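Local coordinates for WGR domain-containing protein (Bacteroides fragilis, PDB 2RA8) that is of unknown function but joins a WGR domain, a module thought in other proteins to bind nucleic acid, to a leucine-rich-repeat domain, at residues A[142-147]-A[175-180]. Residues are numbered along the deposited sequence; the frame is centred on the assembly and turned at random.
Sequences EGLFWG and NNLKIK
Asn175 meets Glu142 just before strands 176-180 and 143-146, two neighbouring parallel strands of the leucine-rich-repeat sheet. The strands are joined through helix 165-169 in a beta-alpha-beta unit, and their axes come within 4.6 Å. Asn175 N gives a nearly straight bond of 2.8 Å to Glu142 O, tilted from the carbonyl plane. Asn176 N reaches the same oxygen in that plane, at 3.2 Å and with a more bent N-H, so two donors grip Glu142 O. This second bond begins the parallel ladder. Asn176 O accepts from Leu144 N next, and the two ladder bonds flank Gly143. Leu177 turns to the face shared with Leu144, Trp146 and Ile179. Its CD2 lies 4.3 Å from Leu144 CD2, a loose apolar contact. Lys178 is bonded through both backbone groups: its N to Leu144 O and its O to Trp146 N. Its side chain projects from the other face, beside Phe145. CG is anti to the backbone N in both residues (chi1 -177° in Lys178, 179° in Phe145), and the extended lysine chain crosses the ring obliquely. Lys178 CD sits over the ring centre, 3.9 Å from the Phe145 centroid. Lys178 NZ makes a cation-pi contact over the same face, 4.4 Å from that centroid and 24° off the normal. Ile179 returns to the Leu177 side, its CG1 against Trp146 CB. The indole leads away from 175-180 and touches Ile127 and Ile131 of helix 125-132. Lys180 N closes the ladder on Trp146 O. Lys180 CB lies 3.2 Å from Gly147 O and meets the Phe145 ring at its edge, 4.2 Å from Phe145 CE1.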
loop_
_atom_site.group_PDB
_atom_site.type_symbol
_atom_site.label_atom_id
_atom_site.label_comp_id
_atom_site.label_asym_id
_atom_site.label_seq_id
_atom_site.Cartn_x
_atom_site.Cartn_y
_atom_site.Cartn_z
ATOM N N GLU A 142 -24.372 1.057 12.103
ATOM C CA GLU A 142 -23.830 -0.012 12.928
ATOM C C GLU A 142 -22.324 0.009 12.952
ATOM O O GLU A 142 -21.699 -0.657 13.773
ATOM C CB GLU A 142 -24.314 -1.367 12.402
ATOM C CG GLU A 142 -25.832 -1.413 12.219
ATOM C CD GLU A 142 -26.342 -2.773 11.825
ATOM O OE1 GLU A 142 -25.566 -3.542 11.216
ATOM O OE2 GLU A 142 -27.523 -3.064 12.111
ATOM N N GLY A 143 -21.728 0.768 12.041
ATOM C CA GLY A 143 -20.284 0.854 11.999
ATOM C C GLY A 143 -19.830 2.259 11.673
ATOM O O GLY A 143 -20.411 2.916 10.819
ATOM N N LEU A 144 -18.789 2.721 12.358
ATOM C CA LEU A 144 -18.244 4.053 12.147
ATOM C C LEU A 144 -16.731 4.037 12.138
ATOM O O LEU A 144 -16.100 3.569 13.086
ATOM C CB LEU A 144 -18.717 5.008 13.254
ATOM C CG LEU A 144 -18.034 6.388 13.307
ATOM C CD1 LEU A 144 -18.308 7.149 12.009
ATOM C CD2 LEU A 144 -18.542 7.175 14.511
ATOM N N PHE A 145 -16.144 4.542 11.057
ATOM C CA PHE A 145 -14.690 4.632 10.932
ATOM C C PHE A 145 -14.465 6.106 10.828
ATOM O O PHE A 145 -14.657 6.696 9.771
ATOM C CB PHE A 145 -14.199 3.918 9.655
ATOM C CG PHE A 145 -12.700 3.973 9.437
ATOM C CD1 PHE A 145 -11.838 4.538 10.376
ATOM C CD2 PHE A 145 -12.157 3.457 8.267
ATOM C CE1 PHE A 145 -10.455 4.585 10.140
ATOM C CE2 PHE A 145 -10.775 3.499 8.026
ATOM C CZ PHE A 145 -9.928 4.063 8.964
ATOM N N TRP A 146 -14.074 6.705 11.947
ATOM C CA TRP A 146 -13.851 8.144 12.057
ATOM C C TRP A 146 -12.396 8.545 11.899
ATOM O O TRP A 146 -11.553 8.155 12.707
ATOM C CB TRP A 146 -14.374 8.618 13.431
ATOM C CG TRP A 146 -14.387 10.106 13.610
ATOM C CD1 TRP A 146 -13.315 10.913 13.878
ATOM C CD2 TRP A 146 -15.525 10.967 13.498
ATOM N NE1 TRP A 146 -13.718 12.225 13.941
ATOM C CE2 TRP A 146 -15.066 12.288 13.715
ATOM C CE3 TRP A 146 -16.882 10.751 13.239
ATOM C CZ2 TRP A 146 -15.928 13.392 13.678
ATOM C CZ3 TRP A 146 -17.743 11.849 13.205
ATOM C CH2 TRP A 146 -17.258 13.155 13.426
ATOM N N GLY A 147 -12.094 9.325 10.863
ATOM C CA GLY A 147 -10.726 9.775 10.655
ATOM C C GLY A 147 -9.886 8.994 9.653
ATOM O O GLY A 147 -8.679 8.855 9.828
ATOM N N ASN A 175 -21.923 -0.890 16.572
ATOM C CA ASN A 175 -21.302 -2.032 17.230
ATOM C C ASN A 175 -19.846 -2.159 16.845
ATOM O O ASN A 175 -19.101 -2.898 17.478
ATOM C CB ASN A 175 -22.044 -3.351 16.924
ATOM C CG ASN A 175 -22.070 -3.694 15.444
ATOM O OD1 ASN A 175 -21.040 -3.686 14.767
ATOM N ND2 ASN A 175 -23.257 -4.019 14.939
ATOM N N ASN A 176 -19.429 -1.406 15.828
ATOM C CA ASN A 176 -18.043 -1.429 15.347
ATOM C C ASN A 176 -17.519 -0.004 15.240
ATOM O O ASN A 176 -17.955 0.765 14.390
ATOM C CB ASN A 176 -17.994 -2.126 13.983
ATOM C CG ASN A 176 -16.580 -2.329 13.469
ATOM O OD1 ASN A 176 -16.370 -3.006 12.465
ATOM N ND2 ASN A 176 -15.608 -1.739 14.148
ATOM N N LEU A 177 -16.575 0.352 16.107
ATOM C CA LEU A 177 -16.021 1.706 16.139
ATOM C C LEU A 177 -14.542 1.692 15.876
ATOM O O LEU A 177 -13.783 0.977 16.535
ATOM C CB LEU A 177 -16.251 2.337 17.511
ATOM C CG LEU A 177 -16.574 3.818 17.698
ATOM C CD1 LEU A 177 -16.177 4.169 19.109
ATOM C CD2 LEU A 177 -15.860 4.716 16.715
ATOM N N LYS A 178 -14.130 2.504 14.913
ATOM C CA LYS A 178 -12.734 2.604 14.532
ATOM C C LYS A 178 -12.444 4.073 14.382
ATOM O O LYS A 178 -13.165 4.785 13.676
ATOM C CB LYS A 178 -12.526 1.879 13.210
ATOM C CG LYS A 178 -11.104 1.812 12.699
ATOM C CD LYS A 178 -11.090 0.904 11.477
ATOM C CE LYS A 178 -9.734 0.821 10.825
ATOM N NZ LYS A 178 -9.830 -0.108 9.662
ATOM N N ILE A 179 -11.395 4.530 15.064
ATOM C CA ILE A 179 -10.987 5.932 15.050
ATOM C C ILE A 179 -9.493 6.038 14.770
ATOM O O ILE A 179 -8.688 5.314 15.356
ATOM C CB ILE A 179 -11.259 6.595 16.416
ATOM C CG1 ILE A 179 -12.733 6.406 16.830
ATOM C CG2 ILE A 179 -10.926 8.077 16.352
ATOM C CD1 ILE A 179 -12.961 6.707 18.313
ATOM N N LYS A 180 -9.121 6.953 13.882
ATOM C CA LYS A 180 -7.719 7.161 13.533
ATOM C C LYS A 180 -7.401 8.611 13.803
ATOM O O LYS A 180 -8.089 9.487 13.297
ATOM C CB LYS A 180 -7.484 6.837 12.051
ATOM C CG LYS A 180 -6.057 7.071 11.569
ATOM C CD LYS A 180 -5.903 6.607 10.119
ATOM C CE LYS A 180 -4.512 6.935 9.590
ATOM N NZ LYS A 180 -4.267 6.341 8.250
#